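Local coordinates for protein multicopper oxidase (Arthrobacter sp. FB24, PDB 3GDC) that probably oxidises phenolic or similar substrates with copper ions and passes the electrons to dioxygen, as expected of a laccase-type multicopper oxidase, at residues G23-S26 and R32-R35; E47-I52 and N180-V185. One frame throughout, in Å; residues are numbered along the deposited sequence.

Contact 1: G23-S26 and R32-R35; sequences GRTS and RTLR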
ATOM      1  N   GLY A  23     -14.852 -10.515  27.999  1.00 20.37           N
ATOM      2  CA  GLY A  23     -14.178 -10.575  29.296  1.00 20.80           C
ATOM      3  C   GLY A  23     -15.146 -10.731  30.453  1.00 21.62           C
ATOM      4  O   GLY A  23     -16.312 -11.099  30.263  1.00 21.17           O
ATOM      5  N   ARG A  24     -14.656 -10.462  31.656  1.00 22.12           N
ATOM      6  CA  ARG A  24     -15.524 -10.386  32.822  1.00 23.59           C
ATOM      7  C   ARG A  24     -15.607  -8.939  33.277  1.00 23.45           C
ATOM      8  O   ARG A  24     -14.604  -8.222  33.304  1.00 23.47           O
ATOM      9  CB  ARG A  24     -15.054 -11.312  33.949  1.00 24.16           C
ATOM     10  CG  ARG A  24     -13.628 -11.111  34.388  1.00 26.45           C
ATOM     11  CD  ARG A  24     -13.296 -12.037  35.549  1.00 29.61           C
ATOM     12  NE  ARG A  24     -11.921 -11.838  35.988  1.00 32.35           N
ATOM     13  CZ  ARG A  24     -10.876 -12.504  35.510  1.00 33.75           C
ATOM     14  NH1 ARG A  24     -11.043 -13.432  34.574  1.00 34.15           N
ATOM     15  NH2 ARG A  24      -9.662 -12.237  35.970  1.00 34.49           N
ATOM     16  N   THR A  25     -16.820  -8.500  33.591  1.00 23.98           N
ATOM     17  CA  THR A  25     -17.060  -7.095  33.870  1.00 24.86           C
ATOM     18  C   THR A  25     -17.535  -6.861  35.297  1.00 25.55           C
ATOM     19  O   THR A  25     -18.127  -7.738  35.926  1.00 25.03           O
ATOM     20  CB  THR A  25     -18.107  -6.492  32.916  1.00 24.96           C
ATOM     21  OG1 THR A  25     -19.289  -7.300  32.937  1.00 25.48           O
ATOM     22  CG2 THR A  25     -17.566  -6.426  31.486  1.00 25.44           C
ATOM     23  N   SER A  26     -17.242  -5.661  35.777  1.00 26.45           N
ATOM     24  CA  SER A  26     -17.760  -5.147  37.029  1.00 28.03           C
ATOM     25  C   SER A  26     -17.876  -3.639  36.855  1.00 28.97           C
ATOM     26  O   SER A  26     -17.336  -3.072  35.893  1.00 28.95           O
ATOM     27  CB  SER A  26     -16.836  -5.517  38.194  1.00 27.82           C
ATOM     28  OG  SER A  26     -15.491  -5.147  37.928  1.00 28.70           O
ATOM     29  N   ARG A  32     -18.170   3.652  35.277  1.00 30.90           N
ATOM     30  CA  ARG A  32     -17.500   2.938  34.181  1.00 29.62           C
ATOM     31  C   ARG A  32     -17.424   1.428  34.391  1.00 28.22           C
ATOM     32  O   ARG A  32     -17.445   0.936  35.519  1.00 27.75           O
ATOM     33  CB  ARG A  32     -16.083   3.469  33.965  1.00 30.16           C
ATOM     34  CG  ARG A  32     -15.995   4.861  33.363  1.00 31.79           C
ATOM     35  CD  ARG A  32     -14.608   5.089  32.775  1.00 34.42           C
ATOM     36  NE  ARG A  32     -13.553   5.005  33.787  1.00 36.09           N
ATOM     37  CZ  ARG A  32     -12.326   4.540  33.565  1.00 36.46           C
ATOM     38  NH1 ARG A  32     -11.979   4.094  32.360  1.00 36.46           N
ATOM     39  NH2 ARG A  32     -11.441   4.509  34.555  1.00 35.83           N
ATOM     40  N   THR A  33     -17.292   0.709  33.278  1.00 26.30           N
ATOM     41  CA  THR A  33     -17.108  -0.733  33.287  1.00 24.83           C
ATOM     42  C   THR A  33     -15.627  -1.079  33.424  1.00 24.13           C
ATOM     43  O   THR A  33     -14.772  -0.489  32.748  1.00 23.71           O
ATOM     44  CB  THR A  33     -17.672  -1.349  31.988  1.00 24.87           C
ATOM     45  OG1 THR A  33     -19.087  -1.138  31.946  1.00 24.72           O
ATOM     46  CG2 THR A  33     -17.388  -2.838  31.901  1.00 24.53           C
ATOM     47  N   LEU A  34     -15.336  -2.003  34.334  1.00 22.88           N
ATOM     48  CA  LEU A  34     -14.018  -2.614  34.438  1.00 22.54           C
ATOM     49  C   LEU A  34     -14.086  -3.977  33.762  1.00 21.36           C
ATOM     50  O   LEU A  34     -14.847  -4.851  34.178  1.00 21.17           O
ATOM     51  CB  LEU A  34     -13.592  -2.761  35.902  1.00 22.68           C
ATOM     52  CG  LEU A  34     -12.268  -3.497  36.159  1.00 23.37           C
ATOM     53  CD1 LEU A  34     -11.063  -2.725  35.602  1.00 24.43           C
ATOM     54  CD2 LEU A  34     -12.077  -3.774  37.646  1.00 23.53           C
ATOM     55  N   ARG A  35     -13.287  -4.157  32.714  1.00 20.44           N
ATOM     56  CA  ARG A  35     -13.365  -5.360  31.897  1.00 19.54           C
ATOM     57  C   ARG A  35     -12.029  -6.089  31.982  1.00 18.68           C
ATOM     58  O   ARG A  35     -10.982  -5.472  31.789  1.00 18.89           O
ATOM     59  CB  ARG A  35     -13.688  -4.955  30.454  1.00 19.96           C
ATOM     60  CG  ARG A  35     -14.147  -6.064  29.565  1.00 20.64           C
ATOM     61  CD  ARG A  35     -14.471  -5.523  28.164  1.00 18.81           C
ATOM     62  NE  ARG A  35     -15.590  -4.580  28.149  1.00 19.09           N
ATOM     63  CZ  ARG A  35     -16.878  -4.919  28.098  1.00 19.38           C
ATOM     64  NH1 ARG A  35     -17.247  -6.192  28.043  1.00 20.78           N
ATOM     65  NH2 ARG A  35     -17.809  -3.968  28.089  1.00 19.36           N
TER
HETATM   66  O   HOH W   1     -14.189  -6.770  36.396  1.00 24.09           O

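Contact 2: E47-I52 and N180-V185; sequences EIAPGI and NEFYSV. With CA (calcium ion), chain H.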
ATOM      1  N   GLU A  47      -1.745 -28.721  13.758  1.00 19.89           N
ATOM      2  CA  GLU A  47      -1.664 -29.308  12.426  1.00 20.09           C
ATOM      3  C   GLU A  47      -2.335 -28.383  11.420  1.00 20.24           C
ATOM      4  O   GLU A  47      -3.552 -28.409  11.263  1.00 20.39           O
ATOM      5  CB  GLU A  47      -2.284 -30.713  12.397  1.00 19.88           C
ATOM      6  CG  GLU A  47      -2.083 -31.396  11.042  1.00 20.33           C
ATOM      7  CD  GLU A  47      -2.337 -32.895  11.069  1.00 22.76           C
ATOM      8  OE1 GLU A  47      -2.777 -33.436  12.104  1.00 24.73           O
ATOM      9  OE2 GLU A  47      -2.085 -33.537  10.032  1.00 24.41           O
ATOM     10  N   ILE A  48      -1.531 -27.561  10.741  1.00 20.75           N
ATOM     11  CA  ILE A  48      -2.068 -26.512   9.866  1.00 21.22           C
ATOM     12  C   ILE A  48      -2.380 -26.983   8.443  1.00 21.96           C
ATOM     13  O   ILE A  48      -3.245 -26.419   7.758  1.00 21.77           O
ATOM     14  CB  ILE A  48      -1.152 -25.261   9.842  1.00 21.25           C
ATOM     15  CG1 ILE A  48       0.297 -25.650   9.523  1.00 21.34           C
ATOM     16  CG2 ILE A  48      -1.243 -24.528  11.198  1.00 20.90           C
ATOM     17  CD1 ILE A  48       1.148 -24.533   8.935  1.00 22.64           C
ATOM     18  N   ALA A  49      -1.655 -28.010   8.011  1.00 22.33           N
ATOM     19  CA  ALA A  49      -1.865 -28.669   6.731  1.00 22.95           C
ATOM     20  C   ALA A  49      -1.704 -30.172   6.998  1.00 23.56           C
ATOM     21  O   ALA A  49      -1.022 -30.549   7.958  1.00 23.36           O
ATOM     22  CB  ALA A  49      -0.845 -28.180   5.715  1.00 23.05           C
ATOM     23  N   PRO A  50      -2.348 -31.037   6.183  1.00 24.27           N
ATOM     24  CA  PRO A  50      -2.228 -32.473   6.480  1.00 24.51           C
ATOM     25  C   PRO A  50      -0.774 -32.927   6.637  1.00 24.39           C
ATOM     26  O   PRO A  50       0.023 -32.828   5.697  1.00 24.92           O
ATOM     27  CB  PRO A  50      -2.892 -33.140   5.268  1.00 24.66           C
ATOM     28  CG  PRO A  50      -3.892 -32.129   4.799  1.00 24.76           C
ATOM     29  CD  PRO A  50      -3.193 -30.797   4.997  1.00 24.15           C
ATOM     30  N   GLY A  51      -0.440 -33.395   7.838  1.00 24.10           N
ATOM     31  CA  GLY A  51       0.900 -33.899   8.144  1.00 24.01           C
ATOM     32  C   GLY A  51       1.937 -32.849   8.501  1.00 24.12           C
ATOM     33  O   GLY A  51       3.097 -33.183   8.767  1.00 23.78           O
ATOM     34  N   ILE A  52       1.514 -31.581   8.516  1.00 23.76           N
ATOM     35  CA  ILE A  52       2.416 -30.465   8.790  1.00 23.81           C
ATOM     36  C   ILE A  52       2.117 -29.911  10.177  1.00 23.26           C
ATOM     37  O   ILE A  52       1.073 -29.293  10.398  1.00 22.83           O
ATOM     38  CB  ILE A  52       2.292 -29.350   7.719  1.00 23.72           C
ATOM     39  CG1 ILE A  52       2.527 -29.907   6.302  1.00 25.17           C
ATOM     40  CG2 ILE A  52       3.228 -28.180   8.034  1.00 25.03           C
ATOM     41  CD1 ILE A  52       3.943 -30.446   6.027  1.00 27.18           C
ATOM     42  N   ASN A 180       7.356 -17.572   4.025  1.00 21.98           N
ATOM     43  CA  ASN A 180       6.202 -18.343   4.474  1.00 20.81           C
ATOM     44  C   ASN A 180       5.915 -19.496   3.533  1.00 20.09           C
ATOM     45  O   ASN A 180       6.132 -19.378   2.326  1.00 20.56           O
ATOM     46  CB  ASN A 180       4.980 -17.442   4.551  1.00 20.70           C
ATOM     47  CG  ASN A 180       5.112 -16.389   5.635  1.00 20.26           C
ATOM     48  OD1 ASN A 180       5.009 -15.189   5.372  1.00 21.72           O
ATOM     49  ND2 ASN A 180       5.369 -16.839   6.855  1.00 18.75           N
ATOM     50  N   GLU A 181       5.400 -20.586   4.085  1.00 19.10           N
ATOM     51  CA  GLU A 181       5.031 -21.775   3.304  1.00 19.02           C
ATOM     52  C   GLU A 181       3.517 -21.907   3.162  1.00 18.70           C
ATOM     53  O   GLU A 181       3.014 -22.469   2.171  1.00 19.03           O
ATOM     54  CB  GLU A 181       5.626 -23.032   3.948  1.00 19.00           C
ATOM     55  CG  GLU A 181       7.125 -23.227   3.684  1.00 20.20           C
ATOM     56  CD  GLU A 181       7.999 -22.143   4.286  1.00 22.08           C
ATOM     57  OE1 GLU A 181       7.999 -21.997   5.526  1.00 22.36           O
ATOM     58  OE2 GLU A 181       8.714 -21.441   3.527  1.00 22.75           O
ATOM     59  N   PHE A 182       2.788 -21.382   4.153  1.00 17.79           N
ATOM     60  CA  PHE A 182       1.325 -21.350   4.104  1.00 17.29           C
ATOM     61  C   PHE A 182       0.766 -20.011   4.586  1.00 16.67           C
ATOM     62  O   PHE A 182       1.455 -19.235   5.257  1.00 15.97           O
ATOM     63  CB  PHE A 182       0.715 -22.477   4.943  1.00 18.75           C
ATOM     64  CG  PHE A 182       1.142 -23.852   4.502  1.00 19.48           C
ATOM     65  CD1 PHE A 182       0.502 -24.481   3.437  1.00 22.08           C
ATOM     66  CD2 PHE A 182       2.203 -24.491   5.125  1.00 21.28           C
ATOM     67  CE1 PHE A 182       0.915 -25.751   3.008  1.00 24.22           C
ATOM     68  CE2 PHE A 182       2.622 -25.762   4.699  1.00 23.24           C
ATOM     69  CZ  PHE A 182       1.969 -26.384   3.643  1.00 22.56           C
ATOM     70  N   TYR A 183      -0.489 -19.766   4.231  1.00 15.85           N
ATOM     71  CA  TYR A 183      -1.195 -18.522   4.582  1.00 15.22           C
ATOM     72  C   TYR A 183      -2.593 -18.874   5.029  1.00 14.99           C
ATOM     73  O   TYR A 183      -3.139 -19.903   4.633  1.00 14.80           O
ATOM     74  CB  TYR A 183      -1.251 -17.576   3.379  1.00 15.28           C
ATOM     75  CG  TYR A 183       0.116 -17.168   2.871  1.00 15.36           C
ATOM     76  CD1 TYR A 183       0.702 -15.978   3.282  1.00 16.20           C
ATOM     77  CD2 TYR A 183       0.839 -17.991   1.990  1.00 15.03           C
ATOM     78  CE1 TYR A 183       1.966 -15.592   2.824  1.00 16.29           C
ATOM     79  CE2 TYR A 183       2.103 -17.625   1.535  1.00 17.20           C
ATOM     80  CZ  TYR A 183       2.663 -16.422   1.956  1.00 16.28           C
ATOM     81  OH  TYR A 183       3.903 -16.045   1.497  1.00 17.34           O
ATOM     82  N   SER A 184      -3.188 -18.050   5.886  1.00 14.62           N
ATOM     83  CA  SER A 184      -4.543 -18.350   6.320  1.00 14.76           C
ATOM     84  C   SER A 184      -5.310 -17.090   6.672  1.00 14.93           C
ATOM     85  O   SER A 184      -4.724 -16.020   6.814  1.00 14.01           O
ATOM     86  CB  SER A 184      -4.541 -19.335   7.506  1.00 15.32           C
ATOM     87  OG  SER A 184      -4.517 -18.676   8.769  1.00 14.99           O
ATOM     88  N   VAL A 185      -6.629 -17.238   6.753  1.00 15.15           N
ATOM     89  CA  VAL A 185      -7.446 -16.323   7.533  1.00 15.69           C
ATOM     90  C   VAL A 185      -7.996 -17.092   8.733  1.00 15.25           C
ATOM     91  O   VAL A 185      -8.615 -18.152   8.588  1.00 15.12           O
ATOM     92  CB  VAL A 185      -8.550 -15.613   6.703  1.00 16.46           C
ATOM     93  CG1 VAL A 185      -9.295 -16.582   5.773  1.00 17.99           C
ATOM     94  CG2 VAL A 185      -9.540 -14.897   7.629  1.00 17.89           C
TER
HETATM   95 CA    CA H 401      10.184 -20.690   5.438  1.00 24.63          CA

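Contact 1: G23-S26 and R32-R35
Thr25 and Arg35 lie side by side on one face of an antiparallel hairpin, as a non-hydrogen-bonded pair whose side chains point the same way. The methyl CG2 of Thr25 sits over one face of the Arg35 guanidinium, displaced toward its rim, and comes closest to NH1 of Arg35 at 3.5 Å. The bend at chi3 of Arg35 (-64°) folds the guanidinium back beneath that methyl instead of letting the chain run straight on. Thr33 reaches the same methyl from the other strand: its chi1 of -64° sets OG1 beside the backbone N and CG2 anti to it, 3.6 Å from CG2 of Thr25, the two side chains slanting across each other.

On the other face Ser26 pairs with Leu34, this time hydrogen-bonded. Ser26 N donates to Leu34 O (3.0 Å), and Leu34 N returns a straighter bond to Ser26 O (2.8 Å, 169° at the hydrogen). OG of Ser26 rests against CB and CD2 of Leu34, both at 3.7 Å, and a water bridges Ser26 OG and Leu34 O. The same carbonyl oxygen also receives a CA-H contact from Thr25 (Thr25 CA to Leu34 O, 3.2 Å).

The guanidinium of Arg35 is held further by a salt bridge to Asp74 and a hydrogen bond to Arg22 O, which fix the group that Thr25 covers. This is the turn end of the hairpin formed by strands 20-27 and 33-49; strand 75-82 runs along the far edge of 33-49, and Arg35 also packs on Trp69 and Ala70 of strand 67-71.

Contact 2: E47-I52 and N180-V185
A small apolar cluster at the junction of the two cupredoxin-type halves gathers round the ring of Phe182, which three side chains from the 47-52 hairpin turn approach. Ala49 puts its CB over one face of the ring in a CH-pi contact, 4.2 Å from the centroid and 23° off the normal, shifted toward CZ. Ile48 and Ile52 come in obliquely: CD1 of Ile48 meets CD2 of Phe182 at 4.0 Å, and CG2 of Ile52 meets CE2 of Phe182 at 4.2 Å. Phe182 CG, anti to the carbonyl carbon (chi1 -59°), carries the ring across to them. A type II turn from Ala49 to Ile52, closed by Ile52 N to Ala49 O, brings Ile52 back beside Ala49; Gly51 N also donates to OE2 of Glu47 (2.7 Å), which salt-bridges Arg8. An alanine in place of Phe182 would probably leave the Ala49 methyl, CD1 of Ile48 and CG2 of Ile52 without their shared partner and open a gap.

One residue before Phe182, Glu181 binds the calcium ion with both carboxylate oxygens, alongside Asn173, Asp175, Gly176 and Asp179. Glu181 and Phe182 both face Tyr172 in a classic beta bulge, where strand 182-185 borders strand 163-172; Ile48 also packs on Tyr172.

From the N terminus the chain runs through strand 20-27, turns, and comes back as strand 33-49, so contact 1 closes a short hairpin loop of only five residues. Contact 2 opens later, near the far end of that same long strand, and closes only after 127 intervening residues, when the chain reaches strand 182-185. The two are in series, neither nested nor crossed. The centres of contact 1 and contact 2 lie about 36 Å apart, on opposite sides of the chain's centre. Contact 1 is internal to the sheet that holds strands 20-27 and 33-49, whereas contact 2 packs side chains from the end of strand 33-49 and the turn after it against strand 182-185, linking the two multicopper oxidase family regions.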